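Local structure of D-isomer specific 2-hydroxyacid dehydrogenase family protein (Desulfovibrio vulgaris, 5TX7) at the interface of chains A and B. The protein probably catalyses the NAD-dependent, reversible oxidation of D-2-hydroxyacids to 2-oxoacids. Numbering follows the deposited sequence. Chains: chain A/B, D-isomer specific 2-hydroxyacid dehydrogenase family protein.

Contact 1: the interface of chains A and B. Residues chain A 101-102, 105, 293; chain B 145-147, 170.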
loop_
_atom_site.group_PDB
_atom_site.type_symbol
_atom_site.label_atom_id
_atom_site.label_comp_id
_atom_site.label_asym_id
_atom_site.label_seq_id
_atom_site.Cartn_x
_atom_site.Cartn_y
_atom_site.Cartn_z
ATOM N N ASP A 101 1.112 14.304 -1.373
ATOM C CA ASP A 101 0.489 13.097 -0.847
ATOM C C ASP A 101 0.391 11.990 -1.887
ATOM O O ASP A 101 0.543 10.814 -1.554
ATOM C CB ASP A 101 -0.884 13.427 -0.302
ATOM C CG ASP A 101 -0.815 14.302 0.950
ATOM O OD1 ASP A 101 -0.241 13.820 1.952
ATOM O OD2 ASP A 101 -1.343 15.445 0.932
ATOM N N SER A 102 0.126 12.367 -3.143
ATOM C CA SER A 102 0.072 11.409 -4.238
ATOM C C SER A 102 1.394 10.652 -4.325
ATOM O O SER A 102 1.406 9.419 -4.349
ATOM C CB SER A 102 -0.223 12.112 -5.556
ATOM O OG SER A 102 -0.591 11.185 -6.568
ATOM N N GLN A 105 2.383 8.496 -1.010
ATOM C CA GLN A 105 1.597 7.270 -1.044
ATOM C C GLN A 105 2.013 6.283 -2.135
ATOM O O GLN A 105 1.875 5.069 -1.939
ATOM C CB GLN A 105 0.109 7.588 -1.162
ATOM C CG GLN A 105 -0.387 8.240 0.121
ATOM C CD GLN A 105 -1.833 8.637 0.095
ATOM O OE1 GLN A 105 -2.656 8.047 -0.617
ATOM N NE2 GLN A 105 -2.162 9.650 0.880
ATOM N N THR A 293 -7.141 13.365 -6.734
ATOM C CA THR A 293 -7.017 14.484 -5.801
ATOM C C THR A 293 -5.931 15.500 -6.181
ATOM O O THR A 293 -6.153 16.711 -6.098
ATOM C CB THR A 293 -6.743 13.962 -4.389
ATOM O OG1 THR A 293 -7.851 13.150 -3.987
ATOM C CG2 THR A 293 -6.558 15.098 -3.385
ATOM N N GLU B 145 -5.839 8.673 -4.210
ATOM C CA GLU B 145 -5.110 9.130 -3.040
ATOM C C GLU B 145 -6.035 8.867 -1.855
ATOM O O GLU B 145 -7.259 9.043 -1.967
ATOM C CB GLU B 145 -4.917 10.641 -3.175
ATOM C CG GLU B 145 -3.640 11.191 -2.643
ATOM C CD GLU B 145 -3.596 12.692 -2.757
ATOM O OE1 GLU B 145 -3.192 13.215 -3.825
ATOM O OE2 GLU B 145 -3.932 13.328 -1.736
ATOM N N LEU B 146 -5.479 8.490 -0.709
ATOM C CA LEU B 146 -6.298 8.324 0.502
ATOM C C LEU B 146 -6.561 9.636 1.237
ATOM O O LEU B 146 -7.460 9.707 2.061
ATOM C CB LEU B 146 -5.676 7.284 1.438
ATOM C CG LEU B 146 -5.518 5.897 0.823
ATOM C CD1 LEU B 146 -4.691 4.986 1.725
ATOM C CD2 LEU B 146 -6.867 5.286 0.468
ATOM N N THR B 147 -5.781 10.674 0.944
ATOM C CA THR B 147 -5.761 11.896 1.789
ATOM C C THR B 147 -7.122 12.524 1.834
ATOM O O THR B 147 -7.757 12.679 0.796
ATOM C CB THR B 147 -4.806 12.953 1.228
ATOM O OG1 THR B 147 -3.601 12.313 0.818
ATOM C CG2 THR B 147 -4.476 13.996 2.262
ATOM N N LEU B 170 -1.537 8.679 7.080
ATOM C CA LEU B 170 -1.793 8.938 5.653
ATOM C C LEU B 170 -2.722 10.139 5.379
ATOM O O LEU B 170 -3.114 10.360 4.226
ATOM C CB LEU B 170 -2.384 7.689 4.991
ATOM C CG LEU B 170 -1.484 6.468 4.929
ATOM C CD1 LEU B 170 -2.350 5.236 4.828
ATOM C CD2 LEU B 170 -0.525 6.540 3.747
HETATM O O HOH W 1 -7.545 10.858 -5.407
HETATM O O HOH W 2 -1.107 14.896 -3.654
#
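This helix-to-loop patch of a two-fold symmetric homodimer interface joins A:Gln105 and A:Asp101 to B:Leu146 and B:Thr147, and helps hold the subunits together in what is probably the dimer typical of the family. A:Gln105 reaches out from its helix with CG anti to its carbonyl carbon (chi1 -68°) and an extended chain beyond, carrying the amide to the partner backbone. Its OE1 accepts a hydrogen bond of 2.9 Å from the backbone N of B:Leu146, nearly straight at the hydrogen (178°) and in the carbonyl plane on a lone pair. The amide NE2 gives only a weak, bent bond to B:Thr147 OG1. That hydroxyl donates to the carboxylate OE2 of B:Glu145 at 2.8 Å, which places it between the glutamine amide and the acid. A:Asp101 crosses B:Thr147 at about a right angle, its CG 3.9 Å from the threonine methyl CG2. A:Asp101 OD2 comes within 4.3 Å of B:Glu145 OE2, which may raise the proton affinity of one of the acids.

B:Glu145 runs between A:Thr293 and A:Asp101, crossing A:Thr293 at about a right angle. Two waters bridge it to chain A: one lies 3.0 Å from B:Glu145 N and also meets the backbone N and OG1 of A:Thr293; the other lies 2.7 Å from B:Glu145 OE1 and meets A:Ser102 N. Chain A contributes helices 100-116 and 292-310; the chain B segment leads into strand 150-154, which opens the Rossmann fold, and B:Leu170 follows helix 158-169.

Contact 2: the interface of chains A and B. Residues chain A 283-285; chain B 121, 125, 130.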
loop_
_atom_site.group_PDB
_atom_site.type_symbol
_atom_site.label_atom_id
_atom_site.label_comp_id
_atom_site.label_asym_id
_atom_site.label_seq_id
_atom_site.Cartn_x
_atom_site.Cartn_y
_atom_site.Cartn_z
ATOM N N ILE A 283 7.911 -1.470 -11.969
ATOM C CA ILE A 283 8.015 -0.235 -12.727
ATOM C C ILE A 283 6.607 0.273 -13.044
ATOM O O ILE A 283 5.735 -0.488 -13.461
ATOM C CB ILE A 283 8.828 -0.411 -14.020
ATOM C CG1 ILE A 283 10.172 -1.079 -13.705
ATOM C CG2 ILE A 283 9.061 0.943 -14.690
ATOM C CD1 ILE A 283 11.065 -1.272 -14.922
ATOM N N THR A 284 6.394 1.565 -12.831
ATOM C CA THR A 284 5.131 2.206 -13.145
ATOM C C THR A 284 5.432 3.412 -14.056
ATOM O O THR A 284 6.491 4.002 -13.945
ATOM C CB THR A 284 4.373 2.634 -11.842
ATOM O OG1 THR A 284 5.238 3.349 -10.970
ATOM C CG2 THR A 284 3.892 1.413 -11.078
ATOM N N PRO A 285 4.502 3.763 -14.974
ATOM C CA PRO A 285 4.801 4.705 -16.047
ATOM C C PRO A 285 4.655 6.189 -15.666
ATOM O O PRO A 285 3.766 6.877 -16.178
ATOM C CB PRO A 285 3.786 4.301 -17.122
ATOM C CG PRO A 285 2.609 3.900 -16.327
ATOM C CD PRO A 285 3.183 3.135 -15.180
ATOM N N HIS B 121 0.166 -1.951 -13.929
ATOM C CA HIS B 121 0.917 -1.040 -14.789
ATOM C C HIS B 121 2.310 -1.531 -15.147
ATOM O O HIS B 121 2.809 -1.235 -16.237
ATOM C CB HIS B 121 1.002 0.348 -14.162
ATOM C CG HIS B 121 -0.311 1.031 -14.099
ATOM N ND1 HIS B 121 -1.104 0.977 -12.982
ATOM C CD2 HIS B 121 -1.000 1.733 -15.021
ATOM C CE1 HIS B 121 -2.230 1.628 -13.214
ATOM N NE2 HIS B 121 -2.194 2.085 -14.450
ATOM N N ILE B 125 3.516 -2.053 -18.996
ATOM C CA ILE B 125 4.844 -1.623 -19.477
ATOM C C ILE B 125 5.561 -2.761 -20.210
ATOM O O ILE B 125 6.097 -2.540 -21.290
ATOM C CB ILE B 125 5.763 -1.081 -18.340
ATOM C CG1 ILE B 125 5.273 0.279 -17.879
ATOM C CG2 ILE B 125 7.219 -0.919 -18.815
ATOM C CD1 ILE B 125 5.825 0.708 -16.547
ATOM N N TRP B 130 3.725 1.557 -22.629
ATOM C CA TRP B 130 4.331 2.881 -22.481
ATOM C C TRP B 130 4.777 3.437 -23.843
ATOM O O TRP B 130 4.545 4.614 -24.134
ATOM C CB TRP B 130 5.508 2.850 -21.470
ATOM C CG TRP B 130 5.795 4.164 -20.758
ATOM C CD1 TRP B 130 5.338 5.412 -21.100
ATOM C CD2 TRP B 130 6.636 4.355 -19.608
ATOM N NE1 TRP B 130 5.827 6.348 -20.236
ATOM C CE2 TRP B 130 6.629 5.736 -19.310
ATOM C CE3 TRP B 130 7.385 3.490 -18.794
ATOM C CZ2 TRP B 130 7.336 6.279 -18.233
ATOM C CZ3 TRP B 130 8.105 4.031 -17.729
ATOM C CH2 TRP B 130 8.069 5.420 -17.459
#
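The indole of B:Trp130 presents one face to A:Pro285, whose CA-CB edge is turned toward it while the rest of the pyrrolidine ring points away. A:Pro285 CA sits over the six-membered ring, 3.6 Å from its centroid, and CB over the five-membered ring at 3.9 Å from that centroid, so two neighbouring carbons make CH-pi contacts with the two halves of one bicycle. With CG anti to the backbone N (chi1 -153°), the tryptophan side chain swings from its short helix to set the indole against the proline. The imidazole of B:His121 behaves differently: it is directed away from the proline, and the touching is done by its CB, 3.7 Å from A:Pro285 CD. The proline is thus clasped between an aromatic face at its CA-CB edge and aliphatic carbon at its CD corner.

Between these two supports rises B:Ile125, one helical turn beyond B:His121 on the same face of helix 118-126. Its CG1 branch stands anti to the carbonyl carbon (chi1 -72°) and extends onward, so that the terminal methyl CD1 enters the angle formed by A:Ile283, A:Thr284 and A:Pro285. This methyl lies 3.8 Å from A:Thr284 CA and also rests against the proline CD. The contact is chiefly one of shape and apolar surface.

A:Pro285 directly precedes the histidine that serves as catalytic acid-base in this family, and helix 118-126 of the other subunit may therefore help to steady the backbone leading to the active site, although the structure alone does not show such an effect. Beside the proline, the two isoleucine side chains cross at about a right angle, with A:Ile283 CG2 placed 3.7 Å from B:Ile125 CD1.

Contact 1 and contact 2 lie about 20 Å apart, measured between the centres of their C-alpha atoms, and share no residue. They are different in character: contact 1 is polar and partly water-mediated, contact 2 is made mainly by apolar groups. In each subunit helix 118-126 closely follows helix 100-116, so the adjacent helices of one chain serve contact 1 and the symmetry twin of contact 2; A:Pro285 likewise comes shortly before helix 292-310. Because the two-fold axis repeats both contacts with the chains exchanged, each subunit both gives and receives these elements, consistent with a reciprocal dimer.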